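Local structure of probable aspartate aminotransferase 2 (Methanococcus jannaschii, 2Z61) at residues Val31-Ile36 with Phe329-Pro334; Ala19-Leu24 with Lys323-Lys328; Ala306-Pro311 with Arg347-Asn352; Arg287-Tyr292 with Glu355-Gly360. The protein catalyses the pyridoxal-phosphate-dependent transamination between 4-(hydroxymethyl)-2-furancarboxaldehyde phosphate and alanine, supplying the furan precursor of methanofuran. All blocks are in the same frame, centred on the assembly; numbering follows the deposited sequence.

Contact 1 of 4, residues Val31-Ile36 with Phe329-Pro334; sequences VIHLEI and FVALTP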
loop_
_atom_site.group_PDB
_atom_site.type_symbol
_atom_site.label_atom_id
_atom_site.label_comp_id
_atom_site.label_asym_id
_atom_site.label_seq_id
_atom_site.Cartn_x
_atom_site.Cartn_y
_atom_site.Cartn_z
ATOM N N VAL A 31 1.699 -32.734 -0.869
ATOM C CA VAL A 31 2.636 -32.034 -0.004
ATOM C C VAL A 31 1.920 -31.424 1.194
ATOM O O VAL A 31 0.923 -30.725 1.033
ATOM C CB VAL A 31 3.345 -30.898 -0.769
ATOM C CG1 VAL A 31 4.150 -30.043 0.194
ATOM C CG2 VAL A 31 4.244 -31.480 -1.847
ATOM N N ILE A 32 2.422 -31.696 2.394
ATOM C CA ILE A 32 1.822 -31.132 3.598
ATOM C C ILE A 32 2.505 -29.810 3.919
ATOM O O ILE A 32 3.699 -29.768 4.227
ATOM C CB ILE A 32 1.949 -32.078 4.809
ATOM C CG1 ILE A 32 1.128 -33.347 4.560
ATOM C CG2 ILE A 32 1.456 -31.374 6.071
ATOM C CD1 ILE A 32 1.190 -34.360 5.688
ATOM N N HIS A 33 1.730 -28.734 3.841
ATOM C CA HIS A 33 2.228 -27.386 4.094
ATOM C C HIS A 33 2.213 -26.939 5.561
ATOM O O HIS A 33 1.148 -26.705 6.146
ATOM C CB HIS A 33 1.426 -26.392 3.256
ATOM C CG HIS A 33 1.659 -26.516 1.785
ATOM N ND1 HIS A 33 2.731 -25.931 1.147
ATOM C CD2 HIS A 33 0.964 -27.173 0.825
ATOM C CE1 HIS A 33 2.686 -26.218 -0.142
ATOM N NE2 HIS A 33 1.623 -26.970 -0.364
ATOM N N LEU A 34 3.401 -26.818 6.148
ATOM C CA LEU A 34 3.538 -26.365 7.526
ATOM C C LEU A 34 4.421 -25.131 7.525
ATOM O O LEU A 34 5.166 -24.886 8.473
ATOM C CB LEU A 34 4.175 -27.445 8.396
ATOM C CG LEU A 34 3.403 -28.755 8.531
ATOM C CD1 LEU A 34 4.088 -29.630 9.567
ATOM C CD2 LEU A 34 1.967 -28.466 8.945
ATOM N N GLU A 35 4.331 -24.362 6.446
ATOM C CA GLU A 35 5.124 -23.148 6.284
ATOM C C GLU A 35 4.225 -21.951 5.968
ATOM O O GLU A 35 4.714 -20.863 5.664
ATOM C CB GLU A 35 6.138 -23.333 5.148
ATOM C CG GLU A 35 5.581 -23.069 3.737
ATOM C CD GLU A 35 4.554 -24.099 3.271
ATOM O OE1 GLU A 35 3.944 -24.780 4.114
ATOM O OE2 GLU A 35 4.349 -24.221 2.047
ATOM N N ILE A 36 2.914 -22.163 6.047
ATOM C CA ILE A 36 1.925 -21.124 5.752
ATOM C C ILE A 36 1.925 -19.993 6.776
ATOM O O ILE A 36 1.776 -20.230 7.971
ATOM C CB ILE A 36 0.511 -21.728 5.684
ATOM C CG1 ILE A 36 0.487 -22.864 4.656
ATOM C CG2 ILE A 36 -0.506 -20.655 5.308
ATOM C CD1 ILE A 36 -0.747 -23.748 4.737
ATOM N N PHE A 329 7.743 -35.128 1.675
ATOM C CA PHE A 329 6.837 -34.133 1.110
ATOM C C PHE A 329 6.225 -33.232 2.182
ATOM O O PHE A 329 5.036 -32.912 2.131
ATOM C CB PHE A 329 5.722 -34.841 0.331
ATOM C CG PHE A 329 6.217 -35.957 -0.553
ATOM C CD1 PHE A 329 5.609 -37.210 -0.518
ATOM C CD2 PHE A 329 7.304 -35.764 -1.406
ATOM C CE1 PHE A 329 6.078 -38.254 -1.313
ATOM C CE2 PHE A 329 7.780 -36.801 -2.206
ATOM C CZ PHE A 329 7.166 -38.049 -2.158
ATOM N N VAL A 330 7.045 -32.830 3.149
ATOM C CA VAL A 330 6.604 -31.955 4.232
ATOM C C VAL A 330 7.376 -30.640 4.184
ATOM O O VAL A 330 8.598 -30.610 4.359
ATOM C CB VAL A 330 6.806 -32.630 5.603
ATOM C CG1 VAL A 330 6.440 -31.670 6.726
ATOM C CG2 VAL A 330 5.943 -33.878 5.683
ATOM N N ALA A 331 6.647 -29.558 3.935
ATOM C CA ALA A 331 7.232 -28.224 3.826
ATOM C C ALA A 331 7.367 -27.492 5.164
ATOM O O ALA A 331 6.374 -27.198 5.834
ATOM C CB ALA A 331 6.403 -27.385 2.854
ATOM N N LEU A 332 8.609 -27.203 5.534
ATOM C CA LEU A 332 8.926 -26.492 6.772
ATOM C C LEU A 332 9.789 -25.292 6.415
ATOM O O LEU A 332 10.421 -25.268 5.364
ATOM C CB LEU A 332 9.708 -27.392 7.744
ATOM C CG LEU A 332 8.974 -28.523 8.463
ATOM C CD1 LEU A 332 9.915 -29.172 9.460
ATOM C CD2 LEU A 332 7.751 -27.978 9.176
ATOM N N THR A 333 9.827 -24.307 7.306
ATOM C CA THR A 333 10.612 -23.103 7.079
ATOM C C THR A 333 11.919 -23.121 7.864
ATOM O O THR A 333 11.909 -23.248 9.086
ATOM C CB THR A 333 9.824 -21.855 7.502
ATOM O OG1 THR A 333 8.553 -21.845 6.834
ATOM C CG2 THR A 333 10.607 -20.585 7.155
ATOM N N PRO A 334 13.063 -22.996 7.169
ATOM C CA PRO A 334 14.370 -22.994 7.837
ATOM C C PRO A 334 14.522 -21.800 8.781
ATOM O O PRO A 334 14.282 -20.657 8.397
ATOM C CB PRO A 334 15.357 -22.966 6.669
ATOM C CG PRO A 334 14.581 -22.298 5.573
ATOM C CD PRO A 334 13.221 -22.928 5.707
HETATM O O HOH W 1 7.791 -20.068 5.338
#
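Ile32 and Ala331 carry most of the backbone pairing that joins Val31-Ile36 to Phe329-Pro334 as two short parallel strands, whose directions differ by 8°. Ile32 N donates to Phe329 O (2.9 Å), Ala331 N to Ile32 O (3.0 Å) and Leu34 N to Ala331 O (3.0 Å), the alternating pattern of a parallel pair. The tightly packed part is apolar: Ile32, Val330, Leu34 and Leu332 are all buried, and the two leucines lie side by side, pointing the same way, with Leu34 CB 3.7 Å from Leu332 CD2. Helix 354-368 covers Ile32 and Val330, as expected in the small domain of this aminotransferase family. The face bearing His33 and Ala331 is more polar and nearer solvent, partly exposed at His33 and Glu35, with a water donating to Glu35 O (3.2 Å). Ala331 itself is buried there, packed under the Glu35 side chain: a chi1 of 84° sets Glu35 CG between the backbone N and the carbonyl carbon, and the bent chain lays CD 3.8 Å from Ala331 CB. Glu35 OE2 accepts from His33 ND1 at 2.5 Å through its syn lone pair, 8° out of the imidazole plane. Since His33 NE2 is also bonded, to Glu25 OE1, the imidazole is gripped by carboxylates at both nitrogens, which fixes its rotation and would probably stabilise its protonated form.

Contact 2 of 4, residues Ala19-Leu24 with Lys323-Lys328; sequences ALAQKL and KLLKEK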
loop_
_atom_site.group_PDB
_atom_site.type_symbol
_atom_site.label_atom_id
_atom_site.label_comp_id
_atom_site.label_asym_id
_atom_site.label_seq_id
_atom_site.Cartn_x
_atom_site.Cartn_y
_atom_site.Cartn_z
ATOM N N ALA A 19 9.793 -23.393 -4.265
ATOM C CA ALA A 19 9.956 -23.878 -5.630
ATOM C C ALA A 19 9.860 -25.397 -5.668
ATOM O O ALA A 19 9.118 -25.964 -6.470
ATOM C CB ALA A 19 11.302 -23.425 -6.184
ATOM N N LEU A 20 10.615 -26.045 -4.789
ATOM C CA LEU A 20 10.639 -27.499 -4.705
ATOM C C LEU A 20 9.245 -28.049 -4.402
ATOM O O LEU A 20 8.844 -29.078 -4.947
ATOM C CB LEU A 20 11.615 -27.934 -3.607
ATOM C CG LEU A 20 12.201 -29.352 -3.644
ATOM C CD1 LEU A 20 13.170 -29.515 -2.486
ATOM C CD2 LEU A 20 11.105 -30.394 -3.562
ATOM N N ALA A 21 8.511 -27.356 -3.537
ATOM C CA ALA A 21 7.169 -27.781 -3.150
ATOM C C ALA A 21 6.193 -27.793 -4.322
ATOM O O ALA A 21 5.323 -28.662 -4.401
ATOM C CB ALA A 21 6.640 -26.878 -2.042
ATOM N N GLN A 22 6.329 -26.828 -5.226
ATOM C CA GLN A 22 5.448 -26.757 -6.385
ATOM C C GLN A 22 5.761 -27.877 -7.366
ATOM O O GLN A 22 4.861 -28.412 -8.016
ATOM C CB GLN A 22 5.587 -25.402 -7.082
ATOM C CG GLN A 22 5.060 -24.236 -6.264
ATOM C CD GLN A 22 5.314 -22.895 -6.928
ATOM O OE1 GLN A 22 4.933 -22.680 -8.081
ATOM N NE2 GLN A 22 5.959 -21.985 -6.202
ATOM N N LYS A 23 7.039 -28.232 -7.472
ATOM C CA LYS A 23 7.440 -29.303 -8.372
ATOM C C LYS A 23 6.793 -30.601 -7.916
ATOM O O LYS A 23 6.108 -31.270 -8.688
ATOM C CB LYS A 23 8.962 -29.461 -8.376
ATOM C CG LYS A 23 9.716 -28.216 -8.799
ATOM C CD LYS A 23 11.220 -28.460 -8.800
ATOM C CE LYS A 23 11.989 -27.214 -9.223
ATOM N NZ LYS A 23 13.463 -27.441 -9.225
ATOM N N LEU A 24 7.008 -30.945 -6.651
ATOM C CA LEU A 24 6.450 -32.165 -6.077
ATOM C C LEU A 24 4.931 -32.153 -6.154
ATOM O O LEU A 24 4.298 -33.186 -6.373
ATOM C CB LEU A 24 6.874 -32.297 -4.614
ATOM C CG LEU A 24 8.371 -32.355 -4.312
ATOM C CD1 LEU A 24 8.582 -32.220 -2.817
ATOM C CD2 LEU A 24 8.956 -33.662 -4.826
ATOM N N LYS A 323 15.820 -31.971 2.966
ATOM C CA LYS A 323 15.680 -33.420 2.983
ATOM C C LYS A 323 14.260 -33.867 3.305
ATOM O O LYS A 323 13.697 -34.714 2.609
ATOM C CB LYS A 323 16.651 -34.038 3.993
ATOM C CG LYS A 323 18.112 -33.759 3.686
ATOM C CD LYS A 323 19.031 -34.465 4.668
ATOM C CE LYS A 323 20.493 -34.173 4.359
ATOM N NZ LYS A 323 21.418 -34.885 5.288
ATOM N N LEU A 324 13.681 -33.293 4.353
ATOM C CA LEU A 324 12.331 -33.659 4.758
ATOM C C LEU A 324 11.342 -33.441 3.617
ATOM O O LEU A 324 10.496 -34.295 3.344
ATOM C CB LEU A 324 11.907 -32.837 5.980
ATOM C CG LEU A 324 11.128 -33.566 7.082
ATOM C CD1 LEU A 324 10.788 -32.576 8.188
ATOM C CD2 LEU A 324 9.857 -34.185 6.523
ATOM N N LEU A 325 11.455 -32.299 2.945
ATOM C CA LEU A 325 10.556 -31.985 1.845
ATOM C C LEU A 325 10.641 -32.999 0.701
ATOM O O LEU A 325 9.613 -33.466 0.202
ATOM C CB LEU A 325 10.842 -30.577 1.308
ATOM C CG LEU A 325 9.977 -30.136 0.119
ATOM C CD1 LEU A 325 8.505 -30.229 0.481
ATOM C CD2 LEU A 325 10.340 -28.723 -0.287
ATOM N N LYS A 326 11.863 -33.344 0.299
ATOM C CA LYS A 326 12.079 -34.291 -0.794
ATOM C C LYS A 326 11.650 -35.717 -0.484
ATOM O O LYS A 326 11.057 -36.386 -1.329
ATOM C CB LYS A 326 13.549 -34.283 -1.223
ATOM C CG LYS A 326 13.967 -32.988 -1.898
ATOM C CD LYS A 326 15.387 -33.054 -2.439
ATOM C CE LYS A 326 15.754 -31.758 -3.156
ATOM N NZ LYS A 326 17.119 -31.797 -3.754
ATOM N N GLU A 327 11.936 -36.181 0.726
ATOM C CA GLU A 327 11.573 -37.537 1.109
ATOM C C GLU A 327 10.127 -37.722 1.556
ATOM O O GLU A 327 9.417 -38.578 1.029
ATOM C CB GLU A 327 12.500 -38.035 2.215
ATOM C CG GLU A 327 13.908 -38.316 1.747
ATOM C CD GLU A 327 14.815 -38.739 2.880
ATOM O OE1 GLU A 327 14.388 -39.584 3.697
ATOM O OE2 GLU A 327 15.954 -38.232 2.946
ATOM N N LYS A 328 9.693 -36.926 2.529
ATOM C CA LYS A 328 8.339 -37.042 3.057
ATOM C C LYS A 328 7.315 -36.036 2.546
ATOM O O LYS A 328 6.150 -36.082 2.944
ATOM C CB LYS A 328 8.375 -37.002 4.587
ATOM C CG LYS A 328 8.707 -38.344 5.220
ATOM C CD LYS A 328 10.084 -38.845 4.819
ATOM C CE LYS A 328 10.225 -40.330 5.126
ATOM N NZ LYS A 328 9.694 -40.683 6.472
#
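Leu20 and Leu325 both hold CG anti to the backbone N (chi1 -158° and 179°), which sends each CG toward the other helix; the two side chains meet tip to tip. Leu325 CD2 does most of the touching: it lies 3.6 Å from Leu20 CB and 4.0 Å from Ala21 N, so it rests against the wall of the opposite helix as well as on the leucine. One turn further on, Leu24 crosses Leu325 obliquely. Its CD1 reaches Leu325 CD1 at 3.9 Å and Leu325 O at 3.4 Å, and Leu325 is thereby flanked by two leucines of Ala19-Leu24. On the solvent side the extended chain of Lys326 runs at about a right angle to Leu20, and its CE presses on Leu20 CD1 at 3.5 Å, tighter than ordinary van der Waals contact. The interface is carried by carbon packing, the lysine contributing only its aliphatic part. The segment axes are parallel within 1° and 10.4 Å apart, with Ala21 level with Leu325. Helix 15-26 thus packs alongside helix 317-328, whose Leu324 meets Ile364 of helix 354-368, while Leu24 also touches Val31 and Phe329 beside the parallel strand pair 32-33 and 330-331.

Contact 3 of 4, residues Ala306-Pro311 with Arg347-Asn352; sequences AYYVFP and RISYAN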
loop_
_atom_site.group_PDB
_atom_site.type_symbol
_atom_site.label_atom_id
_atom_site.label_comp_id
_atom_site.label_asym_id
_atom_site.label_seq_id
_atom_site.Cartn_x
_atom_site.Cartn_y
_atom_site.Cartn_z
ATOM N N ALA A 306 0.100 -16.616 18.505
ATOM C CA ALA A 306 0.219 -16.672 17.052
ATOM C C ALA A 306 -0.091 -18.111 16.640
ATOM O O ALA A 306 -0.964 -18.743 17.224
ATOM C CB ALA A 306 1.640 -16.267 16.614
ATOM N N TYR A 307 0.595 -18.626 15.632
ATOM C CA TYR A 307 0.372 -20.009 15.224
ATOM C C TYR A 307 1.670 -20.640 14.738
ATOM O O TYR A 307 1.702 -21.383 13.757
ATOM C CB TYR A 307 -0.737 -20.101 14.164
ATOM C CG TYR A 307 -0.738 -19.009 13.109
ATOM C CD1 TYR A 307 0.232 -18.972 12.102
ATOM C CD2 TYR A 307 -1.735 -18.030 13.099
ATOM C CE1 TYR A 307 0.203 -17.985 11.106
ATOM C CE2 TYR A 307 -1.776 -17.044 12.118
ATOM C CZ TYR A 307 -0.804 -17.026 11.122
ATOM O OH TYR A 307 -0.837 -16.045 10.156
ATOM N N TYR A 308 2.742 -20.344 15.466
ATOM C CA TYR A 308 4.065 -20.856 15.143
ATOM C C TYR A 308 4.748 -21.471 16.363
ATOM O O TYR A 308 4.483 -21.089 17.505
ATOM C CB TYR A 308 4.964 -19.727 14.638
ATOM C CG TYR A 308 4.356 -18.832 13.585
ATOM C CD1 TYR A 308 4.074 -19.308 12.303
ATOM C CD2 TYR A 308 4.112 -17.482 13.854
ATOM C CE1 TYR A 308 3.574 -18.454 11.312
ATOM C CE2 TYR A 308 3.617 -16.624 12.875
ATOM C CZ TYR A 308 3.353 -17.116 11.606
ATOM O OH TYR A 308 2.889 -16.254 10.636
ATOM N N VAL A 309 5.632 -22.425 16.097
ATOM C CA VAL A 309 6.441 -23.075 17.121
ATOM C C VAL A 309 7.829 -23.067 16.481
ATOM O O VAL A 309 7.979 -23.397 15.298
ATOM C CB VAL A 309 5.965 -24.513 17.410
ATOM C CG1 VAL A 309 6.831 -25.133 18.488
ATOM C CG2 VAL A 309 4.509 -24.492 17.881
ATOM N N PHE A 310 8.837 -22.667 17.250
ATOM C CA PHE A 310 10.201 -22.545 16.736
ATOM C C PHE A 310 11.176 -23.435 17.519
ATOM O O PHE A 310 11.997 -22.944 18.293
ATOM C CB PHE A 310 10.621 -21.074 16.847
ATOM C CG PHE A 310 11.751 -20.679 15.947
ATOM C CD1 PHE A 310 11.619 -20.762 14.564
ATOM C CD2 PHE A 310 12.929 -20.171 16.476
ATOM C CE1 PHE A 310 12.646 -20.336 13.720
ATOM C CE2 PHE A 310 13.962 -19.743 15.645
ATOM C CZ PHE A 310 13.817 -19.825 14.264
ATOM N N PRO A 311 11.111 -24.756 17.302
ATOM C CA PRO A 311 11.973 -25.723 17.986
ATOM C C PRO A 311 13.442 -25.765 17.589
ATOM O O PRO A 311 13.796 -25.548 16.425
ATOM C CB PRO A 311 11.285 -27.050 17.696
ATOM C CG PRO A 311 10.772 -26.837 16.306
ATOM C CD PRO A 311 10.182 -25.442 16.386
ATOM N N ARG A 347 10.790 -23.217 11.712
ATOM C CA ARG A 347 9.486 -22.735 12.142
ATOM C C ARG A 347 8.394 -23.647 11.619
ATOM O O ARG A 347 8.358 -23.983 10.432
ATOM C CB ARG A 347 9.223 -21.311 11.647
ATOM C CG ARG A 347 7.909 -20.723 12.175
ATOM C CD ARG A 347 7.525 -19.427 11.463
ATOM N NE ARG A 347 6.901 -19.682 10.169
ATOM C CZ ARG A 347 6.465 -18.729 9.346
ATOM N NH1 ARG A 347 6.581 -17.449 9.680
ATOM N NH2 ARG A 347 5.904 -19.055 8.186
ATOM N N ILE A 348 7.522 -24.065 12.527
ATOM C CA ILE A 348 6.398 -24.909 12.173
ATOM C C ILE A 348 5.139 -24.080 12.360
ATOM O O ILE A 348 4.911 -23.510 13.428
ATOM C CB ILE A 348 6.309 -26.165 13.071
ATOM C CG1 ILE A 348 7.404 -27.162 12.676
ATOM C CG2 ILE A 348 4.930 -26.807 12.944
ATOM C CD1 ILE A 348 7.330 -28.490 13.419
ATOM N N SER A 349 4.338 -23.994 11.308
ATOM C CA SER A 349 3.093 -23.244 11.367
ATOM C C SER A 349 1.926 -24.214 11.400
ATOM O O SER A 349 1.810 -25.073 10.532
ATOM C CB SER A 349 2.956 -22.342 10.142
ATOM O OG SER A 349 1.625 -21.871 10.024
ATOM N N TYR A 350 1.063 -24.092 12.400
ATOM C CA TYR A 350 -0.083 -24.982 12.476
ATOM C C TYR A 350 -1.341 -24.318 11.940
ATOM O O TYR A 350 -2.455 -24.575 12.405
ATOM C CB TYR A 350 -0.288 -25.505 13.905
ATOM C CG TYR A 350 -0.197 -24.480 15.017
ATOM C CD1 TYR A 350 -1.314 -23.750 15.418
ATOM C CD2 TYR A 350 0.998 -24.289 15.712
ATOM C CE1 TYR A 350 -1.246 -22.866 16.493
ATOM C CE2 TYR A 350 1.077 -23.402 16.784
ATOM C CZ TYR A 350 -0.048 -22.698 17.170
ATOM O OH TYR A 350 0.028 -21.829 18.235
ATOM N N ALA A 351 -1.136 -23.457 10.947
ATOM C CA ALA A 351 -2.215 -22.752 10.282
ATOM C C ALA A 351 -2.679 -23.653 9.144
ATOM O O ALA A 351 -2.856 -23.213 8.007
ATOM C CB ALA A 351 -1.716 -21.422 9.732
ATOM N N ASN A 352 -2.856 -24.928 9.460
ATOM C CA ASN A 352 -3.304 -25.897 8.481
ATOM C C ASN A 352 -4.301 -26.747 9.274
ATOM O O ASN A 352 -4.244 -26.770 10.504
ATOM C CB ASN A 352 -2.086 -26.708 7.976
ATOM C CG ASN A 352 -2.365 -27.438 6.679
ATOM O OD1 ASN A 352 -3.467 -27.941 6.472
ATOM N ND2 ASN A 352 -1.364 -27.515 5.803
HETATM O O HOH W 2 2.717 -20.898 19.617
#
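Val309 and Ile348 exchange both of their backbone bonds, Val309 N to Ile348 O at 3.0 Å and Ile348 N to Val309 O at 2.9 Å, and so form an antiparallel hydrogen-bonded pair. Tyr308 and Ser349 make the adjoining non-hydrogen-bonded pair, and Tyr350 N donates to Tyr307 O (3.1 Å) where the strands run out into loop. A water donates to Tyr308 O (2.8 Å) and accepts from Tyr350 OH. This pairing makes strand 308-309 an outer strand of a small antiparallel sheet, in which 346-349 is central and 333-334 lies on its other side. Apolar and CH-pi packing comes next. Tyr307 CB sits over the Tyr350 ring, 4.0 Å from its centroid, and Ala351 CB over the Tyr307 ring at 4.3 Å, while Val309 CG2 touches the edge of Tyr350 at CE2 (3.8 Å). Arg347 probably corresponds to the arginine that binds the substrate carboxylate in relatives of this family. Bent at chi3 (80°), it brings NE near Tyr308 CD1, and Tyr308 CE1 stands 3.4 Å above the centre of the guanidinium, the two planes 14° apart. Phe310 instead turns its ring edge to Arg347 CA and CB. The polar ends lead elsewhere: Arg347 NH1 bonds to Asn165 OD1, Tyr307 OH to Gly37 O and Tyr308 OH to the hydroxyl of Tyr192.

Contact 4 of 4, residues Arg287-Tyr292 with Glu355-Gly360; sequences RLVLKY and ENIKEG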
loop_
_atom_site.group_PDB
_atom_site.type_symbol
_atom_site.label_atom_id
_atom_site.label_comp_id
_atom_site.label_asym_id
_atom_site.label_seq_id
_atom_site.Cartn_x
_atom_site.Cartn_y
_atom_site.Cartn_z
ATOM N N ARG A 287 -1.322 -27.742 20.725
ATOM C CA ARG A 287 -1.026 -28.805 21.676
ATOM C C ARG A 287 -0.564 -30.071 20.960
ATOM O O ARG A 287 0.323 -30.774 21.439
ATOM C CB ARG A 287 -2.258 -29.099 22.539
ATOM C CG ARG A 287 -2.610 -27.978 23.513
ATOM C CD ARG A 287 -3.901 -28.269 24.273
ATOM N NE ARG A 287 -4.344 -27.125 25.070
ATOM C CZ ARG A 287 -3.669 -26.611 26.094
ATOM N NH1 ARG A 287 -2.509 -27.140 26.465
ATOM N NH2 ARG A 287 -4.151 -25.560 26.748
ATOM N N LEU A 288 -1.166 -30.351 19.806
ATOM C CA LEU A 288 -0.806 -31.525 19.023
ATOM C C LEU A 288 0.644 -31.375 18.576
ATOM O O LEU A 288 1.426 -32.326 18.638
ATOM C CB LEU A 288 -1.706 -31.644 17.788
ATOM C CG LEU A 288 -1.721 -32.966 17.008
ATOM C CD1 LEU A 288 -2.140 -32.688 15.575
ATOM C CD2 LEU A 288 -0.351 -33.616 17.017
ATOM N N VAL A 289 1.002 -30.174 18.128
ATOM C CA VAL A 289 2.361 -29.908 17.670
ATOM C C VAL A 289 3.376 -29.995 18.803
ATOM O O VAL A 289 4.497 -30.474 18.608
ATOM C CB VAL A 289 2.475 -28.505 17.014
ATOM C CG1 VAL A 289 3.937 -28.146 16.805
ATOM C CG2 VAL A 289 1.737 -28.485 15.678
ATOM N N LEU A 290 2.986 -29.529 19.985
ATOM C CA LEU A 290 3.880 -29.550 21.137
ATOM C C LEU A 290 4.110 -30.958 21.658
ATOM O O LEU A 290 5.198 -31.272 22.140
ATOM C CB LEU A 290 3.331 -28.671 22.258
ATOM C CG LEU A 290 3.389 -27.168 21.986
ATOM C CD1 LEU A 290 2.722 -26.409 23.121
ATOM C CD2 LEU A 290 4.837 -26.744 21.826
ATOM N N LYS A 291 3.089 -31.804 21.563
ATOM C CA LYS A 291 3.219 -33.177 22.024
ATOM C C LYS A 291 4.316 -33.881 21.231
ATOM O O LYS A 291 5.193 -34.520 21.813
ATOM C CB LYS A 291 1.889 -33.929 21.874
ATOM C CG LYS A 291 1.914 -35.365 22.410
ATOM C CD LYS A 291 2.716 -36.297 21.500
ATOM C CE LYS A 291 3.041 -37.633 22.165
ATOM N NZ LYS A 291 4.209 -37.543 23.089
ATOM N N TYR A 292 4.268 -33.761 19.904
ATOM C CA TYR A 292 5.269 -34.400 19.052
ATOM C C TYR A 292 6.657 -33.799 19.228
ATOM O O TYR A 292 7.648 -34.525 19.289
ATOM C CB TYR A 292 4.870 -34.314 17.576
ATOM C CG TYR A 292 3.840 -35.337 17.145
ATOM C CD1 TYR A 292 2.544 -35.316 17.664
ATOM C CD2 TYR A 292 4.157 -36.320 16.204
ATOM C CE1 TYR A 292 1.586 -36.248 17.254
ATOM C CE2 TYR A 292 3.208 -37.253 15.784
ATOM C CZ TYR A 292 1.927 -37.211 16.312
ATOM O OH TYR A 292 0.983 -38.120 15.892
ATOM N N GLU A 355 -6.022 -32.509 10.759
ATOM C CA GLU A 355 -5.641 -33.764 10.117
ATOM C C GLU A 355 -4.334 -33.650 9.331
ATOM O O GLU A 355 -3.435 -34.476 9.495
ATOM C CB GLU A 355 -6.765 -34.243 9.199
ATOM C CG GLU A 355 -7.184 -33.218 8.168
ATOM C CD GLU A 355 -8.358 -33.682 7.330
ATOM O OE1 GLU A 355 -8.231 -34.725 6.648
ATOM O OE2 GLU A 355 -9.408 -33.000 7.355
ATOM N N ASN A 356 -4.225 -32.633 8.480
ATOM C CA ASN A 356 -3.006 -32.434 7.701
ATOM C C ASN A 356 -1.793 -32.312 8.621
ATOM O O ASN A 356 -0.724 -32.844 8.321
ATOM C CB ASN A 356 -3.120 -31.178 6.832
ATOM C CG ASN A 356 -4.067 -31.361 5.656
ATOM O OD1 ASN A 356 -4.375 -30.410 4.932
ATOM N ND2 ASN A 356 -4.526 -32.590 5.452
ATOM N N ILE A 357 -1.958 -31.616 9.741
ATOM C CA ILE A 357 -0.860 -31.443 10.683
ATOM C C ILE A 357 -0.446 -32.781 11.304
ATOM O O ILE A 357 0.743 -33.043 11.499
ATOM C CB ILE A 357 -1.245 -30.445 11.805
ATOM C CG1 ILE A 357 -1.513 -29.063 11.197
ATOM C CG2 ILE A 357 -0.119 -30.346 12.833
ATOM C CD1 ILE A 357 -1.950 -28.016 12.202
ATOM N N LYS A 358 -1.430 -33.621 11.617
ATOM C CA LYS A 358 -1.151 -34.928 12.206
ATOM C C LYS A 358 -0.279 -35.767 11.279
ATOM O O LYS A 358 0.794 -36.234 11.672
ATOM C CB LYS A 358 -2.448 -35.680 12.490
ATOM C CG LYS A 358 -2.219 -37.124 12.923
ATOM C CD LYS A 358 -3.518 -37.913 12.994
ATOM C CE LYS A 358 -4.378 -37.433 14.147
ATOM N NZ LYS A 358 -3.741 -37.758 15.454
ATOM N N GLU A 359 -0.741 -35.959 10.048
ATOM C CA GLU A 359 0.016 -36.742 9.085
ATOM C C GLU A 359 1.381 -36.109 8.870
ATOM O O GLU A 359 2.385 -36.803 8.713
ATOM C CB GLU A 359 -0.736 -36.827 7.759
ATOM C CG GLU A 359 0.004 -37.618 6.698
ATOM C CD GLU A 359 -0.920 -38.163 5.632
ATOM O OE1 GLU A 359 -1.694 -37.371 5.053
ATOM O OE2 GLU A 359 -0.872 -39.383 5.373
ATOM N N GLY A 360 1.412 -34.781 8.875
ATOM C CA GLY A 360 2.663 -34.074 8.694
ATOM C C GLY A 360 3.636 -34.414 9.804
ATOM O O GLY A 360 4.806 -34.694 9.548
#
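Leu288, Val289, Ile357 and Lys358 form the seam between the C-terminal part of helix 269-295 and helix 354-368, which run side by side in the same direction in the small domain. The segment axes differ by 7° and approach to 10.4 Å, and the nearest CA pairs are Leu288 with Lys358 and Val289 with Ile357. Ile357 CG2, placed anti to the backbone N, is the methyl that reaches across: it touches Val289 CG2 at 3.9 Å and Leu288 CD1 at 4.1 Å. The side chains of Leu288 and Ile357 slide past each other in opposite directions, whereas Val289 crosses Ile357 at about a right angle. In this aminotransferase fold the first of these helices is the long one that leads from the large domain into the small domain; its C-terminal part packs here against the last helix of the chain, through Ile357. Leu288 has CG anti to the backbone N (chi1 -166°), and its CD1 continues to the Lys358 backbone N at 4.1 Å and to Lys358 CB at 4.3 Å. On the solvent side the approaches are longer, the nearest from the Tyr292 side chain being OH to Lys358 CG at 4.5 Å. Tyr350 packs on both Val289 and Ile357, while Leu288 also meets Tyr354 and Leu361 of the second helix.

How the contacts relate
Contacts 1 and 3 are strand pairings, parallel and antiparallel; contact 1 reaches the sheet of contact 3 through strand 333-334, which neighbours 346-349. Contacts 2 and 4 are parallel helix pairs farther out, carried by aliphatic packing, each with an exposed lysine on its solvent side. Contact 3, centred about 12 Å from the centre of the chain, is wholly buried and rich in rings and polar side chains. Contact 1, mostly buried, combines backbone bonds with a His-carboxylate pair on its partly exposed side. It also lies between the others: Leu324 of contact 2 packs on Val330, Gly360 of contact 4 on Ile32, and Ser349 OG of contact 3 probably bonds to Ile36 O (2.6 Å).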